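Ribosomal-protein-serine acetyltransferase, putative (Vibrio cholerae O1 biovar eltor, PDB 2FCK) is probably a GNAT-fold acetyltransferase that transfers acetyl groups to protein N termini, perhaps a serine or alanine of a ribosomal protein, though its function is unproven. Local coordinates at residues Arg134-Cys139 against Pro162-Tyr167; Val138-Asn143 against Glu170-Ile175; Asn156-Ala161 against Gly174-Leu179. All coordinates share one frame; numbering follows the deposited sequence. Where two conformers were deposited one is given.

Contact 1 of 3, residues Arg134-Cys139 against Pro162-Tyr167; sequences RLEIVC and PNRFLY. With NO3 (nitrate ion), chain G.
Strand 134-139 runs extended, whereas 162-167 turns corners at Pro162, Asn163 and Phe165, so the backbones come nearest at Val138 and Phe165, with their CA atoms 7.4 Å apart. Side chains span that gap. Arg164, with CG anti to its backbone N and the chain bent at chi2 (70°), lays its guanidinium under Val138: CG2 sits over the centre of one face, 3.6 Å from Arg164 CZ. At the rim of the same group, almost in its plane, Arg164 NH2 gives a 3.1 Å hydrogen bond to Glu136 OE1, met nearly along the C-O axis. The other oxygen, Glu136 OE2, is gripped side-on by Arg134 NE and NH2, the NH2 bond being 2.7 Å. This salt-bridge network of two arginines on one carboxylate should favour the charged form of Glu136. Arg164 and Phe165 together face Lys172 in a classic beta bulge, which kinks the chain of this GNAT-fold sheet beside the dimer interface; Phe96 of the second subunit makes a cation-pi contact with Arg164. The other branch of Val138, CG1, meets Phe165 CD1 obliquely at 3.7 Å. On the corner, Asn163 N binds nitrate O1 at 2.8 Å.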
loop_
_atom_site.group_PDB
_atom_site.type_symbol
_atom_site.label_atom_id
_atom_site.label_comp_id
_atom_site.label_asym_id
_atom_site.label_seq_id
_atom_site.Cartn_x
_atom_site.Cartn_y
_atom_site.Cartn_z
ATOM N N ARG A 134 -3.313 2.313 -10.815
ATOM C CA ARG A 134 -2.575 1.068 -10.688
ATOM C C ARG A 134 -3.250 0.164 -9.664
ATOM O O ARG A 134 -3.681 0.628 -8.598
ATOM C CB ARG A 134 -1.142 1.361 -10.185
ATOM C CG ARG A 134 -0.269 0.110 -10.002
ATOM C CD ARG A 134 1.237 0.485 -9.692
ATOM N NE ARG A 134 1.964 -0.696 -9.167
ATOM C CZ ARG A 134 2.688 -1.549 -9.896
ATOM N NH1 ARG A 134 2.868 -1.355 -11.196
ATOM N NH2 ARG A 134 3.220 -2.620 -9.331
ATOM N N LEU A 135 -3.289 -1.140 -9.957
ATOM C CA LEU A 135 -3.747 -2.121 -8.960
ATOM C C LEU A 135 -2.657 -3.191 -8.820
ATOM O O LEU A 135 -2.057 -3.546 -9.809
ATOM C CB LEU A 135 -5.033 -2.804 -9.439
ATOM C CG LEU A 135 -6.222 -1.848 -9.723
ATOM C CD1 LEU A 135 -7.392 -2.603 -10.412
ATOM C CD2 LEU A 135 -6.719 -1.191 -8.470
ATOM N N GLU A 136 -2.424 -3.652 -7.603
ATOM C CA GLU A 136 -1.552 -4.820 -7.348
ATOM C C GLU A 136 -2.371 -6.043 -6.853
ATOM O O GLU A 136 -3.244 -5.909 -5.970
ATOM C CB GLU A 136 -0.482 -4.444 -6.349
ATOM C CG GLU A 136 0.585 -3.588 -7.080
ATOM C CD GLU A 136 1.764 -3.178 -6.191
ATOM O OE1 GLU A 136 1.782 -3.504 -4.977
ATOM O OE2 GLU A 136 2.631 -2.450 -6.726
ATOM N N ILE A 137 -2.056 -7.208 -7.403
ATOM C CA ILE A 137 -2.488 -8.519 -6.917
ATOM C C ILE A 137 -1.287 -9.250 -6.349
ATOM O O ILE A 137 -0.245 -9.194 -6.999
ATOM C CB ILE A 137 -3.071 -9.294 -8.066
ATOM C CG1 ILE A 137 -4.384 -8.626 -8.499
ATOM C CG2 ILE A 137 -3.337 -10.765 -7.707
ATOM C CD1 ILE A 137 -4.797 -9.003 -9.833
ATOM N N VAL A 138 -1.387 -9.852 -5.143
ATOM C CA VAL A 138 -0.286 -10.638 -4.565
ATOM C C VAL A 138 -0.754 -12.086 -4.513
ATOM O O VAL A 138 -1.768 -12.362 -3.885
ATOM C CB VAL A 138 0.085 -10.202 -3.110
ATOM C CG1 VAL A 138 1.293 -11.013 -2.586
ATOM C CG2 VAL A 138 0.391 -8.711 -3.146
ATOM N N CYS A 139 -0.044 -12.983 -5.178
ATOM C CA CYS A 139 -0.434 -14.391 -5.139
ATOM C C CYS A 139 0.558 -15.193 -4.340
ATOM O O CYS A 139 1.758 -14.924 -4.385
ATOM C CB CYS A 139 -0.483 -14.984 -6.556
ATOM S SG CYS A 139 -1.832 -14.279 -7.530
ATOM N N PRO A 162 9.767 -10.813 -0.984
ATOM C CA PRO A 162 9.742 -11.383 0.375
ATOM C C PRO A 162 8.840 -10.596 1.338
ATOM O O PRO A 162 8.633 -9.372 1.167
ATOM C CB PRO A 162 11.210 -11.324 0.828
ATOM C CG PRO A 162 11.844 -10.304 -0.020
ATOM C CD PRO A 162 11.115 -10.362 -1.366
ATOM N N ASN A 163 8.257 -11.321 2.302
ATOM C CA ASN A 163 7.364 -10.746 3.314
ATOM C C ASN A 163 6.246 -9.882 2.747
ATOM O O ASN A 163 5.799 -8.888 3.335
ATOM C CB ASN A 163 8.211 -9.932 4.342
ATOM C CG ASN A 163 9.101 -10.779 5.228
ATOM O OD1 ASN A 163 9.649 -10.246 6.245
ATOM N ND2 ASN A 163 9.331 -12.038 4.874
ATOM N N ARG A 164 5.737 -10.251 1.565
ATOM C CA ARG A 164 4.782 -9.388 0.906
ATOM C C ARG A 164 3.306 -9.490 1.402
ATOM O O ARG A 164 2.500 -8.592 1.195
ATOM C CB ARG A 164 4.904 -9.595 -0.625
ATOM C CG ARG A 164 4.040 -8.691 -1.445
ATOM C CD ARG A 164 4.567 -7.245 -1.347
ATOM N NE ARG A 164 3.677 -6.383 -2.086
ATOM C CZ ARG A 164 2.452 -6.055 -1.725
ATOM N NH1 ARG A 164 1.932 -6.527 -0.590
ATOM N NH2 ARG A 164 1.734 -5.265 -2.487
ATOM N N PHE A 165 2.923 -10.603 2.042
ATOM C CA PHE A 165 1.544 -10.671 2.559
ATOM C C PHE A 165 1.514 -11.475 3.857
ATOM O O PHE A 165 2.472 -12.148 4.171
ATOM C CB PHE A 165 0.533 -11.235 1.510
ATOM C CG PHE A 165 0.713 -12.724 1.207
ATOM C CD1 PHE A 165 1.715 -13.173 0.330
ATOM C CD2 PHE A 165 -0.128 -13.681 1.808
ATOM C CE1 PHE A 165 1.880 -14.552 0.036
ATOM C CE2 PHE A 165 0.043 -15.058 1.531
ATOM C CZ PHE A 165 1.050 -15.487 0.652
ATOM N N LEU A 166 0.411 -11.375 4.603
ATOM C CA LEU A 166 0.274 -12.163 5.834
ATOM C C LEU A 166 -0.636 -13.387 5.627
ATOM O O LEU A 166 -1.704 -13.259 5.030
ATOM C CB LEU A 166 -0.299 -11.295 6.956
ATOM C CG LEU A 166 0.482 -10.012 7.278
ATOM C CD1 LEU A 166 -0.343 -9.082 8.183
ATOM C CD2 LEU A 166 1.828 -10.406 7.906
ATOM N N TYR A 167 -0.187 -14.544 6.117
ATOM C CA TYR A 167 -1.063 -15.708 6.324
ATOM C C TYR A 167 -0.964 -16.214 7.756
ATOM O O TYR A 167 0.118 -16.640 8.195
ATOM C CB TYR A 167 -0.760 -16.841 5.351
ATOM C CG TYR A 167 -1.714 -18.026 5.497
ATOM C CD1 TYR A 167 -1.449 -19.055 6.414
ATOM C CD2 TYR A 167 -2.881 -18.105 4.729
ATOM C CE1 TYR A 167 -2.312 -20.131 6.549
ATOM C CE2 TYR A 167 -3.754 -19.174 4.866
ATOM C CZ TYR A 167 -3.464 -20.178 5.777
ATOM O OH TYR A 167 -4.333 -21.246 5.917
HETATM N N NO3 G . 9.192 -14.516 3.147
HETATM O O1 NO3 G . 8.046 -13.837 3.550
HETATM O O2 NO3 G . 9.569 -15.697 3.817
HETATM O O3 NO3 G . 9.959 -14.021 2.093
#

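Contact 2 of 3, residues Val138-Asn143 against Glu170-Ile175; sequences VCDPEN and EPKAGI
The flat groups here are the peptides of Cys139 and Ile175, which make the hydrogen bonds across the contact, and the Asp140 carboxylate. Asp140 OD1 uses its anti lone pair, the one turned away from OD2, to accept from Glu142 N at 2.9 Å. Its partner OD2 lies on the side of Lys172, 3.7 Å from Lys172 CE, and packs near the Phe165 ring. Each of the two peptide carbonyls is met in its own plane. Cys139 and Ile175 form an antiparallel hydrogen-bonded pair, where the end of strand 134-139 joins strand 170-179, neighbours in the mixed sheet of the GNAT fold. Cys139 N gives to Ile175 O at 2.8 Å, and Ile175 N returns the bond to Cys139 O, both with N-H...O angles of 161°. Val138 CA adds a CA-H...O contact to Ile175 O.

Past Cys139 the chain leaves the sheet. Asp140 to Asn143 make a type I beta turn, and the OD1 bond makes an Asx turn within it; Asp140 CG, anti to the backbone N (chi1 -170°), brings the carboxylate round to Glu142 N. Asn143 then takes the N-cap position before helix 144-152, whose Gln147 binds Asp140 O. Lys172, bent at chi3 and chi4, leaves NZ 4.2 Å from Asp140 OD2, beyond a salt bridge, so the attraction is probably only long-range. Gly174 has no side chain, and Val138 CG1 rests against its CA at 3.8 Å. Pro141 packs against the strand at two points: its CA meets Ile175 CD1, while Pro141 CD comes within 3.0 Å of Ala173 O.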
loop_
_atom_site.group_PDB
_atom_site.type_symbol
_atom_site.label_atom_id
_atom_site.label_comp_id
_atom_site.label_asym_id
_atom_site.label_seq_id
_atom_site.Cartn_x
_atom_site.Cartn_y
_atom_site.Cartn_z
ATOM N N VAL A 138 -1.387 -9.852 -5.143
ATOM C CA VAL A 138 -0.286 -10.638 -4.565
ATOM C C VAL A 138 -0.754 -12.086 -4.513
ATOM O O VAL A 138 -1.768 -12.362 -3.885
ATOM C CB VAL A 138 0.085 -10.202 -3.110
ATOM C CG1 VAL A 138 1.293 -11.013 -2.586
ATOM C CG2 VAL A 138 0.391 -8.711 -3.146
ATOM N N CYS A 139 -0.044 -12.983 -5.178
ATOM C CA CYS A 139 -0.434 -14.391 -5.139
ATOM C C CYS A 139 0.558 -15.193 -4.340
ATOM O O CYS A 139 1.758 -14.924 -4.385
ATOM C CB CYS A 139 -0.483 -14.984 -6.556
ATOM S SG CYS A 139 -1.832 -14.279 -7.530
ATOM N N ASP A 140 0.070 -16.214 -3.640
ATOM C CA ASP A 140 0.960 -17.174 -3.008
ATOM C C ASP A 140 1.705 -17.863 -4.148
ATOM O O ASP A 140 1.053 -18.347 -5.083
ATOM C CB ASP A 140 0.134 -18.185 -2.201
ATOM C CG ASP A 140 0.995 -19.076 -1.320
ATOM O OD1 ASP A 140 1.852 -19.799 -1.840
ATOM O OD2 ASP A 140 0.834 -19.031 -0.067
ATOM N N PRO A 141 3.059 -17.947 -4.085
ATOM C CA PRO A 141 3.775 -18.616 -5.208
ATOM C C PRO A 141 3.312 -20.058 -5.466
ATOM O O PRO A 141 3.506 -20.587 -6.570
ATOM C CB PRO A 141 5.242 -18.633 -4.737
ATOM C CG PRO A 141 5.350 -17.548 -3.761
ATOM C CD PRO A 141 4.016 -17.468 -3.058
ATOM N N GLU A 142 2.693 -20.690 -4.474
ATOM C CA GLU A 142 2.290 -22.103 -4.627
ATOM C C GLU A 142 0.875 -22.267 -5.137
ATOM O O GLU A 142 0.423 -23.388 -5.334
ATOM C CB GLU A 142 2.394 -22.833 -3.306
ATOM C CG GLU A 142 3.750 -22.851 -2.714
ATOM C CD GLU A 142 3.928 -24.120 -1.944
ATOM O OE1 GLU A 142 4.428 -25.092 -2.555
ATOM O OE2 GLU A 142 3.495 -24.166 -0.759
ATOM N N ASN A 143 0.171 -21.156 -5.319
ATOM C CA ASN A 143 -1.203 -21.165 -5.795
ATOM C C ASN A 143 -1.233 -20.782 -7.280
ATOM O O ASN A 143 -1.497 -19.647 -7.669
ATOM C CB ASN A 143 -2.066 -20.208 -4.928
ATOM C CG ASN A 143 -3.590 -20.312 -5.215
ATOM O OD1 ASN A 143 -4.425 -19.800 -4.426
ATOM N ND2 ASN A 143 -3.956 -20.904 -6.319
ATOM N N GLU A 170 1.486 -14.313 10.049
ATOM C CA GLU A 170 2.936 -14.410 9.700
ATOM C C GLU A 170 3.222 -14.024 8.241
ATOM O O GLU A 170 2.375 -14.256 7.374
ATOM C CB GLU A 170 3.444 -15.814 9.902
ATOM C CG GLU A 170 3.533 -16.196 11.361
ATOM C CD GLU A 170 4.087 -17.601 11.556
ATOM O OE1 GLU A 170 4.014 -18.424 10.597
ATOM O OE2 GLU A 170 4.590 -17.889 12.675
ATOM N N PRO A 171 4.410 -13.431 7.960
ATOM C CA PRO A 171 4.666 -12.978 6.563
ATOM C C PRO A 171 5.269 -14.034 5.622
ATOM O O PRO A 171 5.983 -14.931 6.069
ATOM C CB PRO A 171 5.603 -11.760 6.748
ATOM C CG PRO A 171 6.050 -11.794 8.297
ATOM C CD PRO A 171 5.545 -13.107 8.857
ATOM N N LYS A 172 4.931 -13.948 4.321
ATOM C CA LYS A 172 5.343 -14.921 3.310
ATOM C C LYS A 172 5.703 -14.201 2.020
ATOM O O LYS A 172 5.158 -13.118 1.790
ATOM C CB LYS A 172 4.163 -15.858 2.992
ATOM C CG LYS A 172 3.788 -16.763 4.187
ATOM C CD LYS A 172 2.327 -17.012 4.017
ATOM C CE LYS A 172 2.180 -18.200 3.234
ATOM N NZ LYS A 172 1.554 -19.467 4.007
ATOM N N ALA A 173 6.618 -14.773 1.235
ATOM C CA ALA A 173 6.998 -14.241 -0.091
ATOM C C ALA A 173 5.807 -14.385 -1.032
ATOM O O ALA A 173 5.157 -15.454 -1.073
ATOM C CB ALA A 173 8.171 -14.958 -0.623
ATOM N N GLY A 174 5.431 -13.289 -1.698
ATOM C CA GLY A 174 4.307 -13.316 -2.674
ATOM C C GLY A 174 4.699 -12.758 -4.022
ATOM O O GLY A 174 5.619 -11.951 -4.151
ATOM N N ILE A 175 4.023 -13.260 -5.063
ATOM C CA ILE A 175 4.249 -12.745 -6.394
ATOM C C ILE A 175 3.322 -11.557 -6.621
ATOM O O ILE A 175 2.100 -11.643 -6.447
ATOM C CB ILE A 175 3.883 -13.795 -7.473
ATOM C CG1 ILE A 175 4.604 -15.124 -7.223
ATOM C CG2 ILE A 175 4.130 -13.154 -8.842
ATOM C CD1 ILE A 175 4.033 -16.338 -8.056
#

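Contact 3 of 3, residues Asn156-Ala161 against Gly174-Leu179; sequences NREQLA and GIVFSL. With NO3 (nitrate ion), chain F.
A beta bulge interrupts strand 156-161: Glu158, with psi at -116°, and Gln159 share Val176 as their partner on strand 174-179. Val176 O accepts from Glu158 N at 2.7 Å and Val176 N gives to Gln159 O at 2.8 Å, both nearly along the C=O axes, and the register shifts by one residue. Flanking it, Asn156 pairs with Ser178 and Ala161 with Gly174, each through two backbone bonds; this is the antiparallel pairing of strand 156-164 with strand 170-179, the last long strands of the chain in this GNAT-fold sheet. On the Phe177 face, Arg157 CB lies obliquely against Phe177 CE1, 3.6 Å away. The Arg157 guanidinium, swung back by its bend at chi3, receives Ile175 CG2 over the centre of one face, while its NH1 holds a nitrate through O1 at 3.1 Å and, weakly, through O3. On the opposite face Ser178 OG donates to Glu158 OE2 at 3.0 Å from above the carboxylate plane. The same OG takes a hydrogen from water 1, which accepts from Asn156 ND2. Glu158 also bridges to Arg134 through OE1, so in this conformer its carboxylate, gripped by a cation and a hydroxyl, is probably ionised.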
loop_
_atom_site.group_PDB
_atom_site.type_symbol
_atom_site.label_atom_id
_atom_site.label_comp_id
_atom_site.label_asym_id
_atom_site.label_seq_id
_atom_site.Cartn_x
_atom_site.Cartn_y
_atom_site.Cartn_z
ATOM N N ASN A 156 0.112 -8.100 -15.239
ATOM C CA ASN A 156 1.489 -8.359 -15.614
ATOM C C ASN A 156 2.279 -8.791 -14.397
ATOM O O ASN A 156 2.251 -8.126 -13.368
ATOM C CB ASN A 156 2.104 -7.099 -16.214
ATOM C CG ASN A 156 1.470 -6.745 -17.561
ATOM O OD1 ASN A 156 1.307 -7.596 -18.444
ATOM N ND2 ASN A 156 1.079 -5.486 -17.704
ATOM N N ARG A 157 2.996 -9.893 -14.512
ATOM C CA ARG A 157 3.797 -10.323 -13.370
ATOM C C ARG A 157 4.985 -9.417 -13.185
ATOM O O ARG A 157 5.677 -9.056 -14.163
ATOM C CB ARG A 157 4.245 -11.774 -13.587
ATOM C CG ARG A 157 5.167 -12.295 -12.509
ATOM C CD ARG A 157 5.974 -13.449 -13.044
ATOM N NE ARG A 157 5.767 -14.613 -12.182
ATOM C CZ ARG A 157 6.540 -14.885 -11.133
ATOM N NH1 ARG A 157 6.293 -15.944 -10.371
ATOM N NH2 ARG A 157 7.554 -14.095 -10.851
ATOM N N GLU A 158 5.225 -9.050 -11.927
ATOM C CA GLU A 158 6.431 -8.358 -11.560
ATOM C C GLU A 158 7.183 -9.292 -10.630
ATOM O O GLU A 158 7.558 -10.402 -10.990
ATOM C CB GLU A 158 6.130 -6.986 -10.919
ATOM C CG GLU A 158 5.452 -6.023 -11.941
ATOM C CD GLU A 158 4.997 -4.695 -11.386
ATOM O OE1 GLU A 158 5.226 -4.420 -10.190
ATOM O OE2 GLU A 158 4.424 -3.900 -12.174
ATOM N N GLN A 159 7.349 -8.867 -9.403
ATOM C CA GLN A 159 8.326 -9.452 -8.555
ATOM C C GLN A 159 7.860 -10.651 -7.733
ATOM O O GLN A 159 6.664 -10.812 -7.465
ATOM C CB GLN A 159 8.838 -8.354 -7.631
ATOM C CG GLN A 159 10.205 -8.603 -7.153
ATOM C CD GLN A 159 11.303 -8.064 -8.042
ATOM O OE1 GLN A 159 12.460 -8.070 -7.647
ATOM N NE2 GLN A 159 10.960 -7.610 -9.236
ATOM N N LEU A 160 8.818 -11.494 -7.345
ATOM C CA LEU A 160 8.627 -12.359 -6.226
ATOM C C LEU A 160 9.187 -11.534 -5.046
ATOM O O LEU A 160 10.401 -11.272 -4.993
ATOM C CB LEU A 160 9.505 -13.608 -6.389
ATOM C CG LEU A 160 9.468 -14.609 -5.227
ATOM C CD1 LEU A 160 8.069 -15.051 -4.974
ATOM C CD2 LEU A 160 10.340 -15.858 -5.609
ATOM N N ALA A 161 8.315 -11.140 -4.147
ATOM C CA ALA A 161 8.659 -10.177 -3.091
ATOM C C ALA A 161 8.630 -10.835 -1.708
ATOM O O ALA A 161 7.578 -11.306 -1.269
ATOM C CB ALA A 161 7.690 -9.064 -3.162
ATOM N N GLY A 174 5.431 -13.289 -1.698
ATOM C CA GLY A 174 4.307 -13.316 -2.674
ATOM C C GLY A 174 4.699 -12.758 -4.022
ATOM O O GLY A 174 5.619 -11.951 -4.151
ATOM N N ILE A 175 4.023 -13.260 -5.063
ATOM C CA ILE A 175 4.249 -12.745 -6.394
ATOM C C ILE A 175 3.322 -11.557 -6.621
ATOM O O ILE A 175 2.100 -11.643 -6.447
ATOM C CB ILE A 175 3.883 -13.795 -7.473
ATOM C CG1 ILE A 175 4.604 -15.124 -7.223
ATOM C CG2 ILE A 175 4.130 -13.154 -8.842
ATOM C CD1 ILE A 175 4.033 -16.338 -8.056
ATOM N N VAL A 176 3.915 -10.443 -7.015
ATOM C CA VAL A 176 3.172 -9.223 -7.296
ATOM C C VAL A 176 2.845 -9.142 -8.782
ATOM O O VAL A 176 3.758 -9.238 -9.614
ATOM C CB VAL A 176 4.061 -8.001 -6.900
ATOM C CG1 VAL A 176 3.397 -6.693 -7.308
ATOM C CG2 VAL A 176 4.392 -8.103 -5.406
ATOM N N PHE A 177 1.549 -8.998 -9.083
ATOM C CA PHE A 177 1.103 -8.688 -10.436
ATOM C C PHE A 177 0.530 -7.269 -10.421
ATOM O O PHE A 177 -0.089 -6.859 -9.411
ATOM C CB PHE A 177 -0.024 -9.651 -10.855
ATOM C CG PHE A 177 0.402 -11.082 -10.952
ATOM C CD1 PHE A 177 0.705 -11.655 -12.180
ATOM C CD2 PHE A 177 0.496 -11.854 -9.786
ATOM C CE1 PHE A 177 1.089 -12.989 -12.253
ATOM C CE2 PHE A 177 0.858 -13.188 -9.819
ATOM C CZ PHE A 177 1.196 -13.761 -11.091
ATOM N N SER A 178 0.618 -6.568 -11.557
ATOM C CA SER A 178 0.028 -5.250 -11.666
ATOM C C SER A 178 -0.956 -5.141 -12.824
ATOM O O SER A 178 -0.871 -5.869 -13.811
ATOM C CB SER A 178 1.123 -4.181 -11.860
ATOM O OG SER A 178 1.658 -4.299 -13.166
ATOM N N LEU A 179 -1.874 -4.194 -12.669
ATOM C CA LEU A 179 -2.743 -3.765 -13.756
ATOM C C LEU A 179 -2.681 -2.245 -13.802
ATOM O O LEU A 179 -2.724 -1.592 -12.743
ATOM C CB LEU A 179 -4.200 -4.172 -13.438
ATOM C CG LEU A 179 -4.463 -5.665 -13.347
ATOM C CD1 LEU A 179 -5.307 -6.002 -12.136
ATOM C CD2 LEU A 179 -5.125 -6.089 -14.592
HETATM N N NO3 F . 8.016 -17.823 -8.111
HETATM O O1 NO3 F . 8.728 -16.741 -8.671
HETATM O O2 NO3 F . 8.647 -18.755 -7.263
HETATM O O3 NO3 F . 6.656 -17.993 -8.392
HETATM O O HOH W 1 0.728 -3.711 -15.655
#

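In the fold
Strand 170-179 lies between strands 134-139 and 156-164 in the sheet, and the contacts read out that arrangement. Contact 2 joins its middle to the end of strand 134-139; contact 3 pairs its last residues with strand 156-161. Contact 1 instead spans from strand 134-139 to the cornered end of strand 156-164 and the residue after it, chiefly by side chains. It is the most buried and the most ionic, whereas contacts 2 and 3, partly buried, rest chiefly on backbone bonds. The Arg134 NH2 to Glu158 OE1 salt bridge links contacts 1 and 3, and both touch the second subunit more broadly than contact 2. Cys139 SG packs on Phe177 CE2, tying contact 3 to the other two.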